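Local coordinates for putative branched-chain amino acid transport system substrate-binding protein (Rhodopseudomonas palustris, PDB 3TX6) that probably binds aromatic acids derived from lignin in the periplasm for uptake by an ABC transporter, and holds 3-(4-hydroxyphenyl)pyruvic acid in this crystal, at residues A[51-54]-A[55-58]; A[127-130]-A[131-135]; A[308-311]-A[312-315]. All coordinates share one frame; numbering follows the deposited sequence. Where two conformers were deposited one is given.

Contact 1: A[51-54]-A[55-58]; sequences GGDP and TAAT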
ATOM      1  N   GLY A  51      -2.992 -14.829   6.494  1.00 15.16           N
ATOM      2  CA  GLY A  51      -4.080 -14.416   7.352  1.00 15.07           C
ATOM      3  C   GLY A  51      -3.864 -13.073   8.059  1.00 14.85           C
ATOM      4  O   GLY A  51      -4.601 -12.749   8.996  1.00 16.96           O
ATOM      5  N   GLY A  52      -2.831 -12.345   7.638  1.00 13.63           N
ATOM      6  CA  GLY A  52      -2.429 -11.096   8.285  1.00 15.06           C
ATOM      7  C   GLY A  52      -1.590 -11.255   9.548  1.00 16.17           C
ATOM      8  O   GLY A  52      -1.310 -10.286  10.232  1.00 15.84           O
ATOM      9  N   ASP A  53      -1.219 -12.474   9.865  1.00 14.84           N
ATOM     10  CA  ASP A  53      -0.554 -12.798  11.132  1.00 16.22           C
ATOM     11  C   ASP A  53       0.941 -12.783  10.954  1.00 16.58           C
ATOM     12  O   ASP A  53       1.456 -13.474  10.073  1.00 15.59           O
ATOM     13  CB  ASP A  53      -0.943 -14.197  11.543  1.00 16.68           C
ATOM     14  CG  ASP A  53      -0.231 -14.664  12.780  1.00 23.54           C
ATOM     15  OD1 ASP A  53      -0.091 -13.933  13.733  1.00 36.14           O
ATOM     16  OD2 ASP A  53       0.134 -15.838  12.832  1.00 42.47           O
ATOM     17  N   PRO A  54       1.646 -12.029  11.794  1.00 15.60           N
ATOM     18  CA  PRO A  54       3.085 -12.023  11.640  1.00 15.95           C
ATOM     19  C   PRO A  54       3.781 -13.398  11.735  1.00 14.13           C
ATOM     20  O   PRO A  54       4.794 -13.636  11.040  1.00 16.07           O
ATOM     21  CB  PRO A  54       3.546 -11.101  12.773  1.00 18.58           C
ATOM     22  CG  PRO A  54       2.411 -10.131  12.931  1.00 22.49           C
ATOM     23  CD  PRO A  54       1.181 -10.951  12.690  1.00 17.10           C
ATOM     24  N   THR A  55       3.283 -14.267  12.617  0.50 16.08           N
ATOM     25  CA  THR A  55       3.850 -15.598  12.747  0.50 15.44           C
ATOM     26  C   THR A  55       3.741 -16.390  11.443  0.50 14.87           C
ATOM     27  O   THR A  55       4.729 -16.976  10.992  0.50 16.33           O
ATOM     28  CB  THR A  55       3.224 -16.354  13.920  0.50 16.37           C
ATOM     29  OG1 THR A  55       3.538 -15.673  15.148  0.50 22.32           O
ATOM     30  CG2 THR A  55       3.722 -17.820  13.962  0.50 16.92           C
ATOM     31  N   ALA A  56       2.561 -16.398  10.829  1.00 15.26           N
ATOM     32  CA  ALA A  56       2.372 -17.067   9.540  1.00 14.28           C
ATOM     33  C   ALA A  56       3.255 -16.449   8.428  1.00 13.53           C
ATOM     34  O   ALA A  56       3.824 -17.168   7.607  1.00 14.58           O
ATOM     35  CB  ALA A  56       0.900 -17.066   9.112  1.00 16.31           C
ATOM     36  N   ALA A  57       3.366 -15.113   8.413  1.00 12.98           N
ATOM     37  CA  ALA A  57       4.153 -14.403   7.377  1.00 12.50           C
ATOM     38  C   ALA A  57       5.657 -14.743   7.559  1.00 12.88           C
ATOM     39  O   ALA A  57       6.372 -14.900   6.578  1.00 14.97           O
ATOM     40  CB  ALA A  57       3.893 -12.894   7.402  1.00 14.02           C
ATOM     41  N   THR A  58       6.116 -14.891   8.804  1.00 14.64           N
ATOM     42  CA  THR A  58       7.492 -15.245   9.075  1.00 14.48           C
ATOM     43  C   THR A  58       7.760 -16.653   8.539  1.00 12.43           C
ATOM     44  O   THR A  58       8.754 -16.911   7.836  1.00 15.46           O
ATOM     45  CB  THR A  58       7.756 -15.194  10.614  1.00 15.20           C
ATOM     46  OG1 THR A  58       7.521 -13.876  11.113  1.00 15.84           O
ATOM     47  CG2 THR A  58       9.184 -15.620  10.934  1.00 17.57           C
TER
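D53 meets the first turn of helix 54-67 with both its side chain and its backbone carbonyl. T55 comes first: its side chain lies beside that of D53 and points the same way, with D53 OD2 3.3 Å from T55 CB in the conformer given. At A56 the contact turns polar. The backbone N of A56 donates to D53 OD2 over 3.2 Å, and the N-H arrives from above the carboxylate plane, 58° out of it. D53 can offer this oxygen because CG stands opposite its own backbone N (chi1 176°), which swings the carboxylate back over the start of the helix. A56 CB also sits 3.8 Å from D53 O. Next comes A57, whose N gives a 3.0 Å bond to D53 O, the first regular i to i+4 bond of the helix, while its methyl group packs on P81 of helix 79-92. T58 then grips P54 O twice: T58 N reaches it at 2.9 Å, and T58 OG1, donating from the opposite face of the carbonyl, at 2.7 Å. The hydroxyl thus spends its proton on the carbonyl one turn back. An alanine in place of D53, lacking the carboxylate, would probably leave the N-H of A56 without its capping acceptor and the helix start without a nearby negative charge. Aspartate at the N-cap followed by proline in the first turn is a classic helix start; here it opens the helix after strand 41-49 in a Rossmann-like lobe of a periplasmic binding protein.

Contact 2: A[127-130]-A[131-135]; sequences YEHM and KKNNI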
ATOM      1  N   TYR A 127      -3.479  16.827   4.155  1.00 20.25           N
ATOM      2  CA  TYR A 127      -3.370  18.062   4.944  1.00 19.91           C
ATOM      3  C   TYR A 127      -3.438  19.317   4.042  1.00 21.65           C
ATOM      4  O   TYR A 127      -3.965  20.344   4.458  1.00 24.15           O
ATOM      5  CB  TYR A 127      -2.115  18.114   5.825  1.00 21.79           C
ATOM      6  CG  TYR A 127      -1.766  16.814   6.545  1.00 21.88           C
ATOM      7  CD1 TYR A 127      -2.757  15.994   7.039  1.00 19.28           C
ATOM      8  CD2 TYR A 127      -0.439  16.414   6.733  1.00 22.23           C
ATOM      9  CE1 TYR A 127      -2.455  14.790   7.640  1.00 20.34           C
ATOM     10  CE2 TYR A 127      -0.132  15.215   7.358  1.00 23.13           C
ATOM     11  CZ  TYR A 127      -1.150  14.404   7.791  1.00 22.21           C
ATOM     12  OH  TYR A 127      -0.910  13.187   8.407  1.00 25.85           O
ATOM     13  N   GLU A 128      -2.877  19.243   2.851  1.00 22.42           N
ATOM     14  CA  GLU A 128      -2.951  20.348   1.896  1.00 22.74           C
ATOM     15  C   GLU A 128      -4.396  20.682   1.625  1.00 23.82           C
ATOM     16  O   GLU A 128      -4.772  21.844   1.608  1.00 29.38           O
ATOM     17  CB  GLU A 128      -2.226  20.058   0.577  1.00 29.40           C
ATOM     18  CG  GLU A 128      -0.705  20.177   0.678  1.00 31.84           C
ATOM     19  CD  GLU A 128       0.045  19.748  -0.589  1.00 40.40           C
ATOM     20  OE1 GLU A 128      -0.574  19.102  -1.472  1.00 44.33           O
ATOM     21  OE2 GLU A 128       1.266  20.064  -0.698  1.00 57.71           O
ATOM     22  N   HIS A 129      -5.196  19.643   1.356  1.00 24.49           N
ATOM     23  CA  HIS A 129      -6.611  19.827   1.155  1.00 24.03           C
ATOM     24  C   HIS A 129      -7.298  20.409   2.345  1.00 24.55           C
ATOM     25  O   HIS A 129      -8.129  21.335   2.186  1.00 25.25           O
ATOM     26  CB  HIS A 129      -7.256  18.519   0.757  1.00 23.41           C
ATOM     27  CG  HIS A 129      -8.689  18.651   0.404  1.00 24.63           C
ATOM     28  ND1 HIS A 129      -9.674  18.588   1.324  1.00 20.77           N
ATOM     29  CD2 HIS A 129      -9.300  18.868  -0.832  1.00 23.77           C
ATOM     30  CE1 HIS A 129     -10.869  18.770   0.691  1.00 24.27           C
ATOM     31  NE2 HIS A 129     -10.629  18.899  -0.626  1.00 25.83           N
HETATM   32  N   MSE A 130      -6.985  19.903   3.541  0.50 24.08           N
HETATM   33  CA  MSE A 130      -7.550  20.455   4.778  0.50 24.11           C
HETATM   34  C   MSE A 130      -7.332  21.962   4.793  0.50 23.81           C
HETATM   35  O   MSE A 130      -8.271  22.714   4.988  0.50 27.63           O
HETATM   36  CB  MSE A 130      -6.951  19.760   6.014  0.50 17.93           C
HETATM   37  CG  MSE A 130      -7.342  18.274   6.210  0.50 13.03           C
HETATM   38 SE   MSE A 130      -6.438  17.621   7.847  0.50 13.68          SE
HETATM   39  CE  MSE A 130      -6.792  15.692   7.490  0.50 15.47           C
ATOM     40  N   LYS A 131      -6.108  22.417   4.527  1.00 25.74           N
ATOM     41  CA  LYS A 131      -5.769  23.839   4.640  1.00 22.93           C
ATOM     42  C   LYS A 131      -6.264  24.726   3.483  1.00 32.53           C
ATOM     43  O   LYS A 131      -6.025  25.957   3.450  1.00 33.28           O
ATOM     44  CB  LYS A 131      -4.271  24.045   4.839  1.00 25.12           C
ATOM     45  CG  LYS A 131      -3.685  23.368   6.077  1.00 24.74           C
ATOM     46  CD  LYS A 131      -4.401  23.668   7.401  1.00 21.06           C
ATOM     47  CE  LYS A 131      -4.449  25.163   7.742  1.00 24.34           C
ATOM     48  NZ  LYS A 131      -5.282  25.449   8.949  1.00 24.48           N
ATOM     49  N   LYS A 132      -6.938  24.107   2.536  1.00 28.21           N
ATOM     50  CA  LYS A 132      -7.656  24.797   1.505  1.00 30.16           C
ATOM     51  C   LYS A 132      -9.162  24.804   1.820  1.00 30.26           C
ATOM     52  O   LYS A 132      -9.939  25.497   1.141  1.00 36.08           O
ATOM     53  CB  LYS A 132      -7.353  24.157   0.131  1.00 34.42           C
ATOM     54  CG  LYS A 132      -6.007  24.587  -0.491  1.00 37.95           C
ATOM     55  CD  LYS A 132      -6.192  25.462  -1.747  1.00 54.23           C
ATOM     56  CE  LYS A 132      -5.738  26.914  -1.569  1.00 62.66           C
ATOM     57  NZ  LYS A 132      -6.663  27.879  -0.881  1.00 79.52           N
ATOM     58  N   ASN A 133      -9.569  24.099   2.870  0.50 26.09           N
ATOM     59  CA  ASN A 133     -10.985  23.910   3.152  0.50 23.38           C
ATOM     60  C   ASN A 133     -11.357  24.297   4.574  0.50 25.62           C
ATOM     61  O   ASN A 133     -12.274  23.739   5.175  0.50 33.78           O
ATOM     62  CB  ASN A 133     -11.421  22.486   2.789  0.50 24.49           C
ATOM     63  CG  ASN A 133     -11.480  22.272   1.296  0.50 25.32           C
ATOM     64  OD1 ASN A 133     -10.499  21.857   0.668  0.50 25.87           O
ATOM     65  ND2 ASN A 133     -12.636  22.605   0.699  0.50 29.75           N
ATOM     66  N   ASN A 134     -10.657  25.310   5.076  1.00 22.55           N
ATOM     67  CA  ASN A 134     -10.991  25.930   6.355  1.00 21.93           C
ATOM     68  C   ASN A 134     -10.965  24.932   7.491  1.00 23.66           C
ATOM     69  O   ASN A 134     -11.790  25.002   8.394  1.00 27.02           O
ATOM     70  CB  ASN A 134     -12.334  26.724   6.298  1.00 27.24           C
ATOM     71  CG  ASN A 134     -12.469  27.690   7.463  1.00 29.06           C
ATOM     72  OD1 ASN A 134     -11.446  28.145   8.012  1.00 26.25           O
ATOM     73  ND2 ASN A 134     -13.707  27.982   7.879  1.00 30.69           N
ATOM     74  N   ILE A 135     -10.018  23.989   7.434  1.00 24.65           N
ATOM     75  CA  ILE A 135      -9.855  23.070   8.556  1.00 24.34           C
ATOM     76  C   ILE A 135      -8.769  23.611   9.472  1.00 21.55           C
ATOM     77  O   ILE A 135      -7.618  23.730   9.046  1.00 24.24           O
ATOM     78  CB  ILE A 135      -9.459  21.676   8.100  1.00 26.04           C
ATOM     79  CG1 ILE A 135     -10.445  21.195   7.038  1.00 26.98           C
ATOM     80  CG2 ILE A 135      -9.350  20.728   9.312  1.00 26.69           C
ATOM     81  CD1 ILE A 135     -11.836  21.090   7.548  1.00 23.18           C
TER
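The H129 ring and the N133 amide face each other at the C-terminal end of helix 119-130, their planes only 22° apart. Between them the backbone leaves the helix through a type I beta turn from the selenomethionine M130 to N133. One terminal atom of the amide sits over the centre of one ring face, and N133 CG is 3.6 Å from H129 CE1; the amide's oxygen and nitrogen are probably exchanged in the model, so its polar role here stays doubtful. The ring takes up this position because CG is anti to the H129 backbone N (chi1 -174°), and its ND1 is hydrogen-bonded to Y220 OH on strand 218-221. A helical bond runs from K131 N to Y127 O, 3.0 Å; N133 N then closes the turn on M130 O at 2.8 Å. N134, with positive phi, redirects the chain toward strand 137-143, and I135 comes back under the helix end, where its CB packs 3.8 Å from M130 CB and faces L218. The Y127 ring packs on W151 and L155 of helix 146-161, and its OH is bonded to D154. K131 folds over the turn, bent at chi2 and chi3, and its NZ bonds both I135 O, at 2.9 Å, and G163 O. M130 O, meanwhile, takes a second N-H, that of I135 at 3.3 Å, from the face of its carbonyl opposite to the one N133 N uses.

Contact 3: A[308-311]-A[312-315]; sequences GTQE and FREA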
ATOM      1  N   GLY A 308      19.017 -18.050  -8.790  1.00 15.01           N
ATOM      2  CA  GLY A 308      19.174 -19.070  -7.769  1.00 15.72           C
ATOM      3  C   GLY A 308      20.462 -19.018  -6.984  1.00 17.35           C
ATOM      4  O   GLY A 308      20.784 -19.960  -6.224  1.00 24.61           O
ATOM      5  N   THR A 309      21.180 -17.911  -7.124  1.00 17.33           N
ATOM      6  CA  THR A 309      22.458 -17.720  -6.458  1.00 18.58           C
ATOM      7  C   THR A 309      22.464 -16.459  -5.616  1.00 18.20           C
ATOM      8  O   THR A 309      21.713 -15.509  -5.909  1.00 17.52           O
ATOM      9  CB  THR A 309      23.625 -17.653  -7.472  1.00 19.97           C
ATOM     10  OG1 THR A 309      23.588 -16.442  -8.209  1.00 18.58           O
ATOM     11  CG2 THR A 309      23.639 -18.890  -8.427  1.00 18.64           C
ATOM     12  N   GLN A 310      23.335 -16.416  -4.610  1.00 18.96           N
ATOM     13  CA  GLN A 310      23.486 -15.199  -3.824  1.00 16.86           C
ATOM     14  C   GLN A 310      23.915 -14.012  -4.688  1.00 17.43           C
ATOM     15  O   GLN A 310      23.512 -12.888  -4.413  1.00 18.46           O
ATOM     16  CB  GLN A 310      24.413 -15.363  -2.595  1.00 19.42           C
ATOM     17  CG  GLN A 310      24.318 -14.177  -1.604  1.00 23.02           C
ATOM     18  CD  GLN A 310      22.898 -13.942  -1.042  1.00 25.22           C
ATOM     19  OE1 GLN A 310      22.162 -14.897  -0.761  1.00 31.75           O
ATOM     20  NE2 GLN A 310      22.523 -12.673  -0.854  1.00 19.54           N
ATOM     21  N   GLU A 311      24.788 -14.268  -5.656  1.00 18.23           N
ATOM     22  CA  GLU A 311      25.254 -13.221  -6.564  1.00 18.39           C
ATOM     23  C   GLU A 311      24.079 -12.550  -7.298  1.00 17.32           C
ATOM     24  O   GLU A 311      24.086 -11.343  -7.505  1.00 16.32           O
ATOM     25  CB  GLU A 311      26.275 -13.772  -7.552  1.00 21.66           C
ATOM     26  CG  GLU A 311      27.566 -14.180  -6.881  1.00 27.39           C
ATOM     27  CD  GLU A 311      27.647 -15.659  -6.492  1.00 35.62           C
ATOM     28  OE1 GLU A 311      26.667 -16.311  -6.060  1.00 28.16           O
ATOM     29  OE2 GLU A 311      28.746 -16.194  -6.643  1.00 49.82           O
ATOM     30  N   PHE A 312      23.069 -13.344  -7.640  1.00 17.23           N
ATOM     31  CA  PHE A 312      21.861 -12.809  -8.285  1.00 16.84           C
ATOM     32  C   PHE A 312      21.037 -11.943  -7.339  1.00 15.36           C
ATOM     33  O   PHE A 312      20.615 -10.845  -7.692  1.00 15.62           O
ATOM     34  CB  PHE A 312      21.040 -13.939  -8.828  1.00 16.44           C
ATOM     35  CG  PHE A 312      19.920 -13.528  -9.752  1.00 15.42           C
ATOM     36  CD1 PHE A 312      20.144 -13.042 -11.038  1.00 18.71           C
ATOM     37  CD2 PHE A 312      18.608 -13.642  -9.322  1.00 15.00           C
ATOM     38  CE1 PHE A 312      19.060 -12.680 -11.828  1.00 18.35           C
ATOM     39  CE2 PHE A 312      17.559 -13.337 -10.119  1.00 20.06           C
ATOM     40  CZ  PHE A 312      17.784 -12.870 -11.370  1.00 17.39           C
ATOM     41  N   ARG A 313      20.868 -12.413  -6.116  0.50 14.39           N
ATOM     42  CA  ARG A 313      20.172 -11.639  -5.106  0.50 13.97           C
ATOM     43  C   ARG A 313      20.884 -10.304  -4.853  0.50 13.99           C
ATOM     44  O   ARG A 313      20.239  -9.244  -4.776  0.50 14.65           O
ATOM     45  CB  ARG A 313      20.006 -12.471  -3.832  0.50 14.36           C
ATOM     46  CG  ARG A 313      19.092 -13.680  -4.035  0.50 15.92           C
ATOM     47  CD  ARG A 313      18.726 -14.360  -2.721  0.50 19.42           C
ATOM     48  NE  ARG A 313      19.855 -15.024  -2.072  0.50 25.47           N
ATOM     49  CZ  ARG A 313      20.220 -16.282  -2.316  0.50 23.59           C
ATOM     50  NH1 ARG A 313      19.536 -17.001  -3.159  0.50 26.38           N
ATOM     51  NH2 ARG A 313      21.238 -16.828  -1.684  0.50 26.48           N
ATOM     52  N   GLU A 314      22.210 -10.345  -4.768  1.00 14.67           N
ATOM     53  CA  GLU A 314      22.984  -9.141  -4.590  1.00 15.39           C
ATOM     54  C   GLU A 314      22.848  -8.207  -5.800  1.00 15.31           C
ATOM     55  O   GLU A 314      22.726  -7.005  -5.642  1.00 16.21           O
ATOM     56  CB  GLU A 314      24.445  -9.508  -4.307  1.00 16.64           C
ATOM     57  CG  GLU A 314      25.384  -8.331  -4.217  1.00 19.77           C
ATOM     58  CD  GLU A 314      25.196  -7.486  -2.972  1.00 18.50           C
ATOM     59  OE1 GLU A 314      24.380  -7.814  -2.094  1.00 20.19           O
ATOM     60  OE2 GLU A 314      25.939  -6.490  -2.851  1.00 25.34           O
ATOM     61  N   ALA A 315      22.860  -8.754  -7.005  1.00 14.39           N
ATOM     62  CA  ALA A 315      22.758  -7.936  -8.227  1.00 14.37           C
ATOM     63  C   ALA A 315      21.362  -7.301  -8.318  1.00 15.69           C
ATOM     64  O   ALA A 315      21.240  -6.166  -8.780  1.00 15.77           O
ATOM     65  CB  ALA A 315      23.073  -8.746  -9.481  1.00 16.38           C
TER
HETATM   66  O   HOH W   1      24.696 -10.421  -0.956  1.00 24.86           O
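R313 folds back across Q310 at the start of helix 310-322, the two side chains crossing at about a right angle. From the backbone outward, R313 CB lies 3.6 Å from Q310 O, and R313 CG comes 3.7 Å from T309 O. R313 CD stays 4.0 Å from Q310 OE1; then a bend at chi3 (-68°) turns the guanidinium back over the helix start. R313 NE makes a weak hydrogen bond of 2.7 Å to Q310 OE1. R313 NH2 also donates to Q310 OE1, but at 2.3 Å the modelled distance is too short to take literally, and R313 was deposited in two conformers. R313 NH1 lies 3.8 Å from T309 O. The guanidinium plane stands 62° from the amide plane, and one of its faces lies over Q310 CA and T309 O. R313 also touches V94 and P95.

The amide's other end is tied as well: Q310 NE2 donates to Q93 O and to a water, which donates a hydrogen bond to E314 OE1; E314 OE2 is salt-bridged to R317. At the backbone, T309 caps the helix. Its OG1, turned in over its own backbone (chi1 71°), accepts from F312 N at 3.2 Å and bonds K306 O as well, while T309 O takes R313 N in the carbonyl plane at 3.2 Å. The F312 ring packs on A301 and L302 of helix 282-304. The Q310 amide, its oxygen turned to the arginine, probably has its orientation set chiefly by Q93 O and the water on the nitrogen side, and the positive charge of R313 would probably polarise its carbonyl.

Following the chain from the N terminus, the three contacts come in series; none nests in or crosses another, and each closes only a turn at one end of a helix. Contact 1 starts helix 54-67 after strand 41-49 of the first lobe's sheet and lies against helix 79-92. Contact 2 finishes helix 119-130 and packs on strand 218-221 and helix 146-161 of the second lobe, on the opposite side of the chain's centre. Contact 3 begins helix 310-322, joining it to helix 282-304 and to loops of the first lobe: its centre is about 26 Å from that of contact 1 and about 47 Å from that of contact 2. No two contacts touch.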